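Local coordinates for protein STU0660 (Streptococcus thermophilus, PDB 3ZTH) that probably binds DNA as a large Csn2-type Cas protein in CRISPR-mediated bacterial immunity, and also binds magnesium ions, at residues A[1-9]-A[13-21]; A[178-189]-A[218-229]. All coordinates share one frame; numbering follows the deposited sequence.

Contact 1 closes first along the chain, pairing residues 1-9 with 13-21 in the N-terminal beta hairpin; contact 2 follows much later, where the helices 177-192 and 212-228 lie side by side. Their centres are 24 Å apart, yet they meet. Beyond the hairpin the chain runs into strand 20-24 of the six-stranded mixed sheet, and Ile20 packs on helix 212-228: its CD1 lies 3.6 Å from Cys223 SG and its CG1 3.9 Å from Val226 CG1. Strand 232-237, next to strand 20-24 in that sheet, also packs on this helix. The hairpin thus leads by a short turn into the alpha/beta core of a protein whose family is placed in the P-loop NTPase clan.

Contact 1. Residues A[1-9]-A[13-21]; sequences MKFFVQHPY and IELNIGAIT
An antiparallel beta hairpin at the very N-terminus brings Phe3 against Leu15 and Val5 against Ile13, the strand 13-16 forming one edge of a three-stranded sheet within the chain. Both pairs are hydrogen-bonded; Phe3 N gives to Leu15 O (2.9 Å) and Ile13 N to Val5 O (2.8 Å). The ladder runs on past the strands, where Ile17 N reaches Met1 O at 2.8 Å. On the face of Phe3 and Val5 the side chains are apolar. Ile17, with CG1 beside its backbone N (chi1 -50°), lays that carbon over the Phe3 ring, 3.6 Å from the centroid, a CH-pi contact. Val5 CG2 meets Leu15 CD2 at 4.0 Å. On the other face Lys2 is long enough to bring NZ along the sheet to the anti lone pair of Glu14 OE2, a 3.1 Å salt bridge, and only weakly to Asn16 OD1, while Asn16 ND2 binds Arg252 O. Phe4 lies alongside Glu14, its CE1 3.2 Å from Glu14 CG, and receives a cation-pi contact from Arg67. The hairpin is therefore two-sided: Val5, Ile13 and Leu15 turn to helix 28-43, while Phe3 lies against Tyr75, and the Lys2 and Glu14 charges probably offset one another on the opposite face.

Contact 2. Residues A[178-189]-A[218-229]; sequences IDKLSLFLEMLD and FYRQICHLVKKY
Asp189 OD1 is gripped by two groups of segment 218-229: Tyr229 OH donates to it at 2.6 Å, nearly in line with its C-O bond, and Lys228 NZ forms a salt bridge of 3.1 Å on its syn lone pair. Carboxylate and phenol ring stand almost perpendicular, 85° apart, with OD1 at the ring edge. Asp189 carries CG anti to the backbone N (chi1 -167°), which swings the acid across to these donors. A water ties Asp189 OD2 to Lys228 NZ and His224 NE2, and the nearby ammonium probably stabilises the negative charge. Further back, Leu185 fits as a knob among Phe218, Gln221, Ile222 and Leu225; its CD1 lies 3.7 Å from Phe218 CD1 and 3.9 Å from Ile222 CG2. Leucine suits this spot because its two methyls fill the hole between successive turns. At the more polar flank, Gln221 NE2 bonds weakly to Ser182 OG, and a second water bridges Gln221 OE1 to Ser182 O. The axes of segments 178-189 and 218-228 run almost parallel, 8° apart and 10.6 Å at closest approach. Ile222 and Leu225 also pack on strand 232-237, so helix 212-228 lies on the central sheet, with helix 177-192 beside it, as in P-loop NTPase-like alpha/beta folds.

Contact 1. Residues A[1-9]-A[13-21]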
loop_
_atom_site.group_PDB
_atom_site.type_symbol
_atom_site.label_atom_id
_atom_site.label_comp_id
_atom_site.label_asym_id
_atom_site.label_seq_id
_atom_site.Cartn_x
_atom_site.Cartn_y
_atom_site.Cartn_z
HETATM N N MSE A 1 -19.030 -32.794 25.038
HETATM C CA MSE A 1 -17.891 -33.484 24.378
HETATM C C MSE A 1 -16.573 -33.151 25.060
HETATM O O MSE A 1 -16.549 -32.624 26.171
HETATM C CB MSE A 1 -17.812 -33.082 22.913
HETATM C CG MSE A 1 -17.423 -31.641 22.690
HETATM SE SE MSE A 1 -17.231 -31.288 20.805
HETATM C CE MSE A 1 -15.538 -32.185 20.503
ATOM N N LYS A 2 -15.474 -33.462 24.387
ATOM C CA LYS A 2 -14.157 -33.204 24.945
ATOM C C LYS A 2 -13.176 -32.612 23.943
ATOM O O LYS A 2 -13.228 -32.920 22.753
ATOM C CB LYS A 2 -13.562 -34.494 25.513
ATOM C CG LYS A 2 -14.209 -34.966 26.797
ATOM C CD LYS A 2 -13.593 -36.278 27.252
ATOM C CE LYS A 2 -14.238 -36.781 28.532
ATOM N NZ LYS A 2 -14.005 -35.838 29.654
ATOM N N PHE A 3 -12.307 -31.735 24.440
ATOM C CA PHE A 3 -11.268 -31.131 23.626
ATOM C C PHE A 3 -9.972 -31.615 24.258
ATOM O O PHE A 3 -9.793 -31.515 25.475
ATOM C CB PHE A 3 -11.270 -29.592 23.699
ATOM C CG PHE A 3 -12.376 -28.919 22.917
ATOM C CD1 PHE A 3 -13.120 -29.611 21.967
ATOM C CD2 PHE A 3 -12.658 -27.570 23.130
ATOM C CE1 PHE A 3 -14.128 -28.966 21.241
ATOM C CE2 PHE A 3 -13.659 -26.921 22.412
ATOM C CZ PHE A 3 -14.397 -27.620 21.464
ATOM N N PHE A 4 -9.080 -32.169 23.450
ATOM C CA PHE A 4 -7.788 -32.594 23.963
ATOM C C PHE A 4 -6.814 -31.644 23.281
ATOM O O PHE A 4 -6.394 -31.860 22.147
ATOM C CB PHE A 4 -7.535 -34.061 23.619
ATOM C CG PHE A 4 -8.251 -35.014 24.533
ATOM C CD1 PHE A 4 -7.777 -35.245 25.824
ATOM C CD2 PHE A 4 -9.430 -35.642 24.131
ATOM C CE1 PHE A 4 -8.463 -36.086 26.702
ATOM C CE2 PHE A 4 -10.125 -36.484 25.004
ATOM C CZ PHE A 4 -9.642 -36.706 26.292
ATOM N N VAL A 5 -6.499 -30.562 23.985
ATOM C CA VAL A 5 -5.636 -29.513 23.461
ATOM C C VAL A 5 -4.165 -29.836 23.521
ATOM O O VAL A 5 -3.634 -30.229 24.565
ATOM C CB VAL A 5 -5.880 -28.180 24.209
ATOM C CG1 VAL A 5 -5.102 -27.051 23.542
ATOM C CG2 VAL A 5 -7.369 -27.871 24.227
ATOM N N GLN A 6 -3.500 -29.636 22.392
ATOM C CA GLN A 6 -2.086 -29.902 22.294
ATOM C C GLN A 6 -1.242 -28.989 23.175
ATOM O O GLN A 6 -1.432 -27.770 23.218
ATOM C CB GLN A 6 -1.637 -29.768 20.850
ATOM C CG GLN A 6 -0.354 -30.516 20.562
ATOM C CD GLN A 6 -0.077 -30.605 19.085
ATOM O OE1 GLN A 6 -0.988 -30.851 18.282
ATOM N NE2 GLN A 6 1.187 -30.416 18.709
ATOM N N HIS A 7 -0.296 -29.606 23.871
ATOM C CA HIS A 7 0.618 -28.908 24.757
ATOM C C HIS A 7 2.015 -29.099 24.179
ATOM O O HIS A 7 2.374 -30.197 23.770
ATOM C CB HIS A 7 0.557 -29.527 26.148
ATOM C CG HIS A 7 1.365 -28.795 27.171
ATOM N ND1 HIS A 7 0.868 -27.727 27.886
ATOM C CD2 HIS A 7 2.638 -28.974 27.598
ATOM C CE1 HIS A 7 1.798 -27.281 28.712
ATOM N NE2 HIS A 7 2.881 -28.021 28.557
ATOM N N PRO A 8 2.830 -28.039 24.158
ATOM C CA PRO A 8 4.188 -28.142 23.614
ATOM C C PRO A 8 5.068 -29.308 24.086
ATOM O O PRO A 8 5.827 -29.851 23.292
ATOM C CB PRO A 8 4.796 -26.771 23.928
ATOM C CG PRO A 8 4.029 -26.312 25.119
ATOM C CD PRO A 8 2.615 -26.719 24.766
ATOM N N TYR A 9 4.992 -29.710 25.350
ATOM C CA TYR A 9 5.842 -30.821 25.769
ATOM C C TYR A 9 5.240 -31.869 26.699
ATOM O O TYR A 9 5.923 -32.813 27.105
ATOM C CB TYR A 9 7.159 -30.296 26.366
ATOM C CG TYR A 9 7.129 -28.864 26.869
ATOM C CD1 TYR A 9 6.421 -28.512 28.024
ATOM C CD2 TYR A 9 7.833 -27.860 26.195
ATOM C CE1 TYR A 9 6.418 -27.187 28.499
ATOM C CE2 TYR A 9 7.835 -26.535 26.657
ATOM C CZ TYR A 9 7.128 -26.204 27.808
ATOM O OH TYR A 9 7.143 -24.897 28.261
ATOM N N ILE A 13 -4.101 -31.191 27.109
ATOM C CA ILE A 13 -4.916 -30.618 28.168
ATOM C C ILE A 13 -6.331 -31.091 27.875
ATOM O O ILE A 13 -6.869 -30.812 26.801
ATOM C CB ILE A 13 -4.874 -29.075 28.137
ATOM C CG1 ILE A 13 -3.439 -28.596 28.345
ATOM C CG2 ILE A 13 -5.760 -28.501 29.224
ATOM C CD1 ILE A 13 -2.960 -27.645 27.280
ATOM N N GLU A 14 -6.915 -31.828 28.819
ATOM C CA GLU A 14 -8.273 -32.348 28.666
ATOM C C GLU A 14 -9.311 -31.337 29.133
ATOM O O GLU A 14 -9.194 -30.763 30.208
ATOM C CB GLU A 14 -8.449 -33.649 29.460
ATOM C CG GLU A 14 -9.744 -34.392 29.149
ATOM C CD GLU A 14 -9.829 -35.731 29.849
ATOM O OE1 GLU A 14 -8.765 -36.364 30.020
ATOM O OE2 GLU A 14 -10.950 -36.157 30.216
ATOM N N LEU A 15 -10.328 -31.134 28.312
ATOM C CA LEU A 15 -11.396 -30.195 28.612
ATOM C C LEU A 15 -12.761 -30.837 28.349
ATOM O O LEU A 15 -13.051 -31.290 27.238
ATOM C CB LEU A 15 -11.238 -28.962 27.727
ATOM C CG LEU A 15 -10.660 -27.635 28.230
ATOM C CD1 LEU A 15 -9.652 -27.829 29.342
ATOM C CD2 LEU A 15 -10.036 -26.930 27.030
ATOM N N ASN A 16 -13.602 -30.885 29.365
ATOM C CA ASN A 16 -14.920 -31.450 29.179
ATOM C C ASN A 16 -15.803 -30.253 28.790
ATOM O O ASN A 16 -16.095 -29.390 29.614
ATOM C CB ASN A 16 -15.368 -32.104 30.479
ATOM C CG ASN A 16 -16.432 -33.157 30.273
ATOM O OD1 ASN A 16 -16.510 -33.787 29.222
ATOM N ND2 ASN A 16 -17.243 -33.375 31.297
ATOM N N ILE A 17 -16.195 -30.204 27.519
ATOM C CA ILE A 17 -17.000 -29.110 26.962
ATOM C C ILE A 17 -18.520 -29.330 26.967
ATOM O O ILE A 17 -19.008 -30.394 26.582
ATOM C CB ILE A 17 -16.580 -28.822 25.495
ATOM C CG1 ILE A 17 -15.056 -28.672 25.393
ATOM C CG2 ILE A 17 -17.295 -27.584 24.983
ATOM C CD1 ILE A 17 -14.469 -27.557 26.238
ATOM N N GLY A 18 -19.258 -28.302 27.383
ATOM C CA GLY A 18 -20.712 -28.375 27.427
ATOM C C GLY A 18 -21.324 -27.029 27.069
ATOM O O GLY A 18 -20.594 -26.049 26.918
ATOM N N ALA A 19 -22.649 -26.972 26.926
ATOM C CA ALA A 19 -23.330 -25.729 26.578
ATOM C C ALA A 19 -22.627 -24.571 27.285
ATOM O O ALA A 19 -22.199 -23.600 26.652
ATOM C CB ALA A 19 -24.782 -25.800 26.998
ATOM N N ILE A 20 -22.505 -24.681 28.601
ATOM C CA ILE A 20 -21.818 -23.664 29.372
ATOM C C ILE A 20 -20.623 -24.309 30.065
ATOM O O ILE A 20 -20.767 -25.059 31.031
ATOM C CB ILE A 20 -22.761 -22.995 30.403
ATOM C CG1 ILE A 20 -23.850 -22.212 29.662
ATOM C CG2 ILE A 20 -21.983 -22.024 31.284
ATOM C CD1 ILE A 20 -24.778 -21.444 30.568
ATOM N N THR A 21 -19.441 -24.026 29.535
ATOM C CA THR A 21 -18.189 -24.557 30.061
ATOM C C THR A 21 -17.439 -23.498 30.878
ATOM O O THR A 21 -17.347 -22.337 30.466
ATOM C CB THR A 21 -17.273 -25.013 28.903
ATOM O OG1 THR A 21 -17.966 -25.973 28.102
ATOM C CG2 THR A 21 -15.979 -25.633 29.440
#

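Contact 2. Residues A[178-189]-A[218-229]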
loop_
_atom_site.group_PDB
_atom_site.type_symbol
_atom_site.label_atom_id
_atom_site.label_comp_id
_atom_site.label_asym_id
_atom_site.label_seq_id
_atom_site.Cartn_x
_atom_site.Cartn_y
_atom_site.Cartn_z
ATOM N N ILE A 178 -22.702 -4.013 32.301
ATOM C CA ILE A 178 -23.710 -5.064 32.199
ATOM C C ILE A 178 -24.561 -4.824 30.946
ATOM O O ILE A 178 -24.966 -5.774 30.277
ATOM C CB ILE A 178 -24.610 -5.126 33.478
ATOM C CG1 ILE A 178 -25.577 -6.310 33.405
ATOM C CG2 ILE A 178 -25.409 -3.853 33.622
ATOM C CD1 ILE A 178 -24.916 -7.651 33.186
ATOM N N ASP A 179 -24.812 -3.557 30.608
ATOM C CA ASP A 179 -25.594 -3.254 29.405
ATOM C C ASP A 179 -24.820 -3.643 28.158
ATOM O O ASP A 179 -25.414 -4.087 27.167
ATOM C CB ASP A 179 -25.948 -1.768 29.310
ATOM C CG ASP A 179 -26.990 -1.344 30.330
ATOM O OD1 ASP A 179 -28.009 -2.054 30.489
ATOM O OD2 ASP A 179 -26.793 -0.287 30.964
ATOM N N LYS A 180 -23.500 -3.458 28.198
ATOM C CA LYS A 180 -22.654 -3.811 27.062
ATOM C C LYS A 180 -22.853 -5.286 26.722
ATOM O O LYS A 180 -23.052 -5.660 25.557
ATOM C CB LYS A 180 -21.181 -3.571 27.387
ATOM C CG LYS A 180 -20.714 -2.133 27.264
ATOM C CD LYS A 180 -19.185 -2.089 27.323
ATOM C CE LYS A 180 -18.650 -1.476 28.610
ATOM N NZ LYS A 180 -18.616 0.008 28.560
ATOM N N LEU A 181 -22.817 -6.116 27.756
ATOM C CA LEU A 181 -22.979 -7.550 27.586
ATOM C C LEU A 181 -24.396 -7.883 27.125
ATOM O O LEU A 181 -24.588 -8.690 26.207
ATOM C CB LEU A 181 -22.656 -8.256 28.908
ATOM C CG LEU A 181 -21.204 -8.112 29.400
ATOM C CD1 LEU A 181 -21.102 -8.581 30.836
ATOM C CD2 LEU A 181 -20.255 -8.904 28.497
ATOM N N SER A 182 -25.385 -7.249 27.747
ATOM C CA SER A 182 -26.778 -7.486 27.391
ATOM C C SER A 182 -27.068 -7.160 25.929
ATOM O O SER A 182 -27.697 -7.956 25.219
ATOM C CB SER A 182 -27.691 -6.672 28.298
ATOM O OG SER A 182 -27.510 -7.070 29.641
ATOM N N LEU A 183 -26.615 -5.995 25.478
ATOM C CA LEU A 183 -26.830 -5.606 24.089
ATOM C C LEU A 183 -26.180 -6.640 23.171
ATOM O O LEU A 183 -26.772 -7.059 22.173
ATOM C CB LEU A 183 -26.243 -4.219 23.826
ATOM C CG LEU A 183 -27.054 -3.077 24.442
ATOM C CD1 LEU A 183 -26.288 -1.770 24.320
ATOM C CD2 LEU A 183 -28.414 -2.981 23.749
ATOM N N PHE A 184 -24.966 -7.059 23.521
ATOM C CA PHE A 184 -24.256 -8.056 22.728
ATOM C C PHE A 184 -25.030 -9.368 22.683
ATOM O O PHE A 184 -25.190 -9.969 21.616
ATOM C CB PHE A 184 -22.869 -8.316 23.312
ATOM C CG PHE A 184 -22.182 -9.518 22.728
ATOM C CD1 PHE A 184 -21.600 -9.463 21.468
ATOM C CD2 PHE A 184 -22.130 -10.716 23.436
ATOM C CE1 PHE A 184 -20.972 -10.585 20.918
ATOM C CE2 PHE A 184 -21.507 -11.840 22.895
ATOM C CZ PHE A 184 -20.927 -11.772 21.634
ATOM N N LEU A 185 -25.497 -9.824 23.840
ATOM C CA LEU A 185 -26.246 -11.075 23.895
ATOM C C LEU A 185 -27.548 -10.983 23.108
ATOM O O LEU A 185 -27.957 -11.945 22.455
ATOM C CB LEU A 185 -26.523 -11.461 25.350
ATOM C CG LEU A 185 -25.266 -11.894 26.110
ATOM C CD1 LEU A 185 -25.623 -12.238 27.548
ATOM C CD2 LEU A 185 -24.629 -13.099 25.409
ATOM N N GLU A 186 -28.190 -9.819 23.166
ATOM C CA GLU A 186 -29.431 -9.599 22.434
ATOM C C GLU A 186 -29.203 -9.714 20.932
ATOM O O GLU A 186 -30.010 -10.316 20.214
ATOM C CB GLU A 186 -29.988 -8.221 22.725
ATOM C CG GLU A 186 -30.944 -8.155 23.867
ATOM C CD GLU A 186 -31.936 -7.046 23.650
ATOM O OE1 GLU A 186 -32.711 -7.144 22.669
ATOM O OE2 GLU A 186 -31.932 -6.076 24.440
HETATM N N MSE A 187 -28.113 -9.113 20.458
HETATM C CA MSE A 187 -27.784 -9.178 19.046
HETATM C C MSE A 187 -27.517 -10.626 18.668
HETATM O O MSE A 187 -27.951 -11.093 17.615
HETATM C CB MSE A 187 -26.554 -8.338 18.730
HETATM C CG MSE A 187 -26.096 -8.502 17.290
HETATM SE SE MSE A 187 -24.865 -7.142 16.708
HETATM C CE MSE A 187 -23.236 -7.894 17.390
ATOM N N LEU A 188 -26.805 -11.330 19.542
ATOM C CA LEU A 188 -26.490 -12.731 19.310
ATOM C C LEU A 188 -27.789 -13.535 19.254
ATOM O O LEU A 188 -27.923 -14.458 18.449
ATOM C CB LEU A 188 -25.588 -13.259 20.429
ATOM C CG LEU A 188 -25.239 -14.751 20.386
ATOM C CD1 LEU A 188 -24.385 -15.066 19.167
ATOM C CD2 LEU A 188 -24.513 -15.127 21.662
ATOM N N ASP A 189 -28.749 -13.170 20.102
ATOM C CA ASP A 189 -30.033 -13.866 20.145
ATOM C C ASP A 189 -30.730 -13.794 18.785
ATOM O O ASP A 189 -31.041 -14.815 18.178
ATOM C CB ASP A 189 -30.938 -13.241 21.215
ATOM C CG ASP A 189 -32.164 -14.104 21.534
ATOM O OD1 ASP A 189 -32.519 -14.981 20.720
ATOM O OD2 ASP A 189 -32.780 -13.898 22.603
ATOM N N PHE A 218 -26.084 -11.512 33.859
ATOM C CA PHE A 218 -25.450 -11.928 32.610
ATOM C C PHE A 218 -25.481 -13.448 32.448
ATOM O O PHE A 218 -25.751 -13.965 31.361
ATOM C CB PHE A 218 -24.000 -11.437 32.592
ATOM C CG PHE A 218 -23.104 -12.211 31.671
ATOM C CD1 PHE A 218 -23.107 -11.967 30.303
ATOM C CD2 PHE A 218 -22.268 -13.210 32.176
ATOM C CE1 PHE A 218 -22.293 -12.704 29.446
ATOM C CE2 PHE A 218 -21.453 -13.953 31.331
ATOM C CZ PHE A 218 -21.463 -13.702 29.960
ATOM N N TYR A 219 -25.204 -14.159 33.537
ATOM C CA TYR A 219 -25.182 -15.620 33.515
ATOM C C TYR A 219 -26.553 -16.237 33.252
ATOM O O TYR A 219 -26.652 -17.264 32.575
ATOM C CB TYR A 219 -24.594 -16.158 34.829
ATOM C CG TYR A 219 -24.597 -17.669 34.942
ATOM C CD1 TYR A 219 -23.721 -18.449 34.185
ATOM C CD2 TYR A 219 -25.479 -18.318 35.805
ATOM C CE1 TYR A 219 -23.726 -19.839 34.287
ATOM C CE2 TYR A 219 -25.488 -19.697 35.916
ATOM C CZ TYR A 219 -24.611 -20.454 35.157
ATOM O OH TYR A 219 -24.627 -21.830 35.279
ATOM N N ARG A 220 -27.606 -15.625 33.788
ATOM C CA ARG A 220 -28.957 -16.134 33.540
ATOM C C ARG A 220 -29.250 -15.989 32.049
ATOM O O ARG A 220 -29.838 -16.872 31.429
ATOM C CB ARG A 220 -29.996 -15.359 34.341
ATOM C CG ARG A 220 -29.954 -15.633 35.824
ATOM C CD ARG A 220 -30.974 -14.780 36.567
ATOM N NE ARG A 220 -30.801 -14.880 38.015
ATOM C CZ ARG A 220 -30.934 -16.006 38.710
ATOM N NH1 ARG A 220 -31.251 -17.142 38.091
ATOM N NH2 ARG A 220 -30.726 -16.000 40.024
ATOM N N GLN A 221 -28.823 -14.871 31.475
ATOM C CA GLN A 221 -29.023 -14.630 30.055
ATOM C C GLN A 221 -28.351 -15.702 29.212
ATOM O O GLN A 221 -28.984 -16.258 28.317
ATOM C CB GLN A 221 -28.504 -13.247 29.669
ATOM C CG GLN A 221 -29.457 -12.129 30.057
ATOM C CD GLN A 221 -28.857 -10.743 29.905
ATOM O OE1 GLN A 221 -28.135 -10.460 28.949
ATOM N NE2 GLN A 221 -29.169 -9.862 30.849
ATOM N N ILE A 222 -27.088 -16.024 29.489
ATOM C CA ILE A 222 -26.446 -17.051 28.679
ATOM C C ILE A 222 -27.082 -18.427 28.889
ATOM O O ILE A 222 -27.114 -19.234 27.964
ATOM C CB ILE A 222 -24.906 -17.132 28.908
ATOM C CG1 ILE A 222 -24.576 -17.553 30.331
ATOM C CG2 ILE A 222 -24.266 -15.788 28.600
ATOM C CD1 ILE A 222 -23.079 -17.643 30.551
ATOM N N CYS A 223 -27.594 -18.688 30.091
ATOM C CA CYS A 223 -28.256 -19.958 30.364
ATOM C C CYS A 223 -29.515 -20.032 29.507
ATOM O O CYS A 223 -29.861 -21.087 28.964
ATOM C CB CYS A 223 -28.651 -20.074 31.840
ATOM S SG CYS A 223 -27.305 -20.538 32.955
ATOM N N HIS A 224 -30.206 -18.905 29.399
ATOM C CA HIS A 224 -31.414 -18.834 28.597
ATOM C C HIS A 224 -31.081 -19.161 27.147
ATOM O O HIS A 224 -31.741 -19.982 26.510
ATOM C CB HIS A 224 -32.009 -17.426 28.673
ATOM C CG HIS A 224 -33.160 -17.206 27.743
ATOM N ND1 HIS A 224 -34.376 -17.837 27.899
ATOM C CD2 HIS A 224 -33.280 -16.426 26.642
ATOM C CE1 HIS A 224 -35.194 -17.456 26.936
ATOM N NE2 HIS A 224 -34.555 -16.600 26.160
ATOM N N LEU A 225 -30.040 -18.525 26.626
ATOM C CA LEU A 225 -29.665 -18.757 25.248
ATOM C C LEU A 225 -29.225 -20.186 24.936
ATOM O O LEU A 225 -29.593 -20.712 23.891
ATOM C CB LEU A 225 -28.585 -17.759 24.814
ATOM C CG LEU A 225 -28.954 -16.280 24.951
ATOM C CD1 LEU A 225 -27.823 -15.416 24.417
ATOM C CD2 LEU A 225 -30.235 -15.989 24.193
ATOM N N VAL A 226 -28.456 -20.832 25.811
ATOM C CA VAL A 226 -28.037 -22.194 25.492
ATOM C C VAL A 226 -29.200 -23.169 25.553
ATOM O O VAL A 226 -29.198 -24.199 24.874
ATOM C CB VAL A 226 -26.923 -22.718 26.419
ATOM C CG1 VAL A 226 -25.703 -21.849 26.281
ATOM C CG2 VAL A 226 -27.411 -22.787 27.860
ATOM N N LYS A 227 -30.194 -22.853 26.373
ATOM C CA LYS A 227 -31.351 -23.725 26.481
ATOM C C LYS A 227 -32.281 -23.476 25.300
ATOM O O LYS A 227 -33.170 -24.271 25.020
ATOM C CB LYS A 227 -32.088 -23.475 27.798
ATOM C CG LYS A 227 -31.283 -23.880 29.019
ATOM C CD LYS A 227 -32.009 -23.540 30.304
ATOM C CE LYS A 227 -31.155 -23.850 31.526
ATOM N NZ LYS A 227 -31.829 -23.420 32.787
ATOM N N LYS A 228 -32.050 -22.373 24.597
ATOM C CA LYS A 228 -32.875 -22.010 23.456
ATOM C C LYS A 228 -32.233 -22.389 22.136
ATOM O O LYS A 228 -32.925 -22.736 21.179
ATOM C CB LYS A 228 -33.148 -20.510 23.485
ATOM C CG LYS A 228 -33.863 -19.976 22.281
ATOM C CD LYS A 228 -34.176 -18.505 22.473
ATOM C CE LYS A 228 -34.921 -17.929 21.278
ATOM N NZ LYS A 228 -35.126 -16.457 21.437
ATOM N N TYR A 229 -30.907 -22.327 22.088
ATOM C CA TYR A 229 -30.167 -22.652 20.881
ATOM C C TYR A 229 -29.193 -23.790 21.132
ATOM O O TYR A 229 -28.087 -23.583 21.620
ATOM C CB TYR A 229 -29.405 -21.426 20.390
ATOM C CG TYR A 229 -30.294 -20.261 20.036
ATOM C CD1 TYR A 229 -31.097 -20.288 18.893
ATOM C CD2 TYR A 229 -30.346 -19.132 20.852
ATOM C CE1 TYR A 229 -31.927 -19.216 18.571
ATOM C CE2 TYR A 229 -31.173 -18.056 20.543
ATOM C CZ TYR A 229 -31.959 -18.103 19.402
ATOM O OH TYR A 229 -32.770 -17.035 19.104
HETATM O O HOH W 1 -29.483 -10.068 26.564
HETATM O O HOH W 2 -35.211 -14.962 24.082
#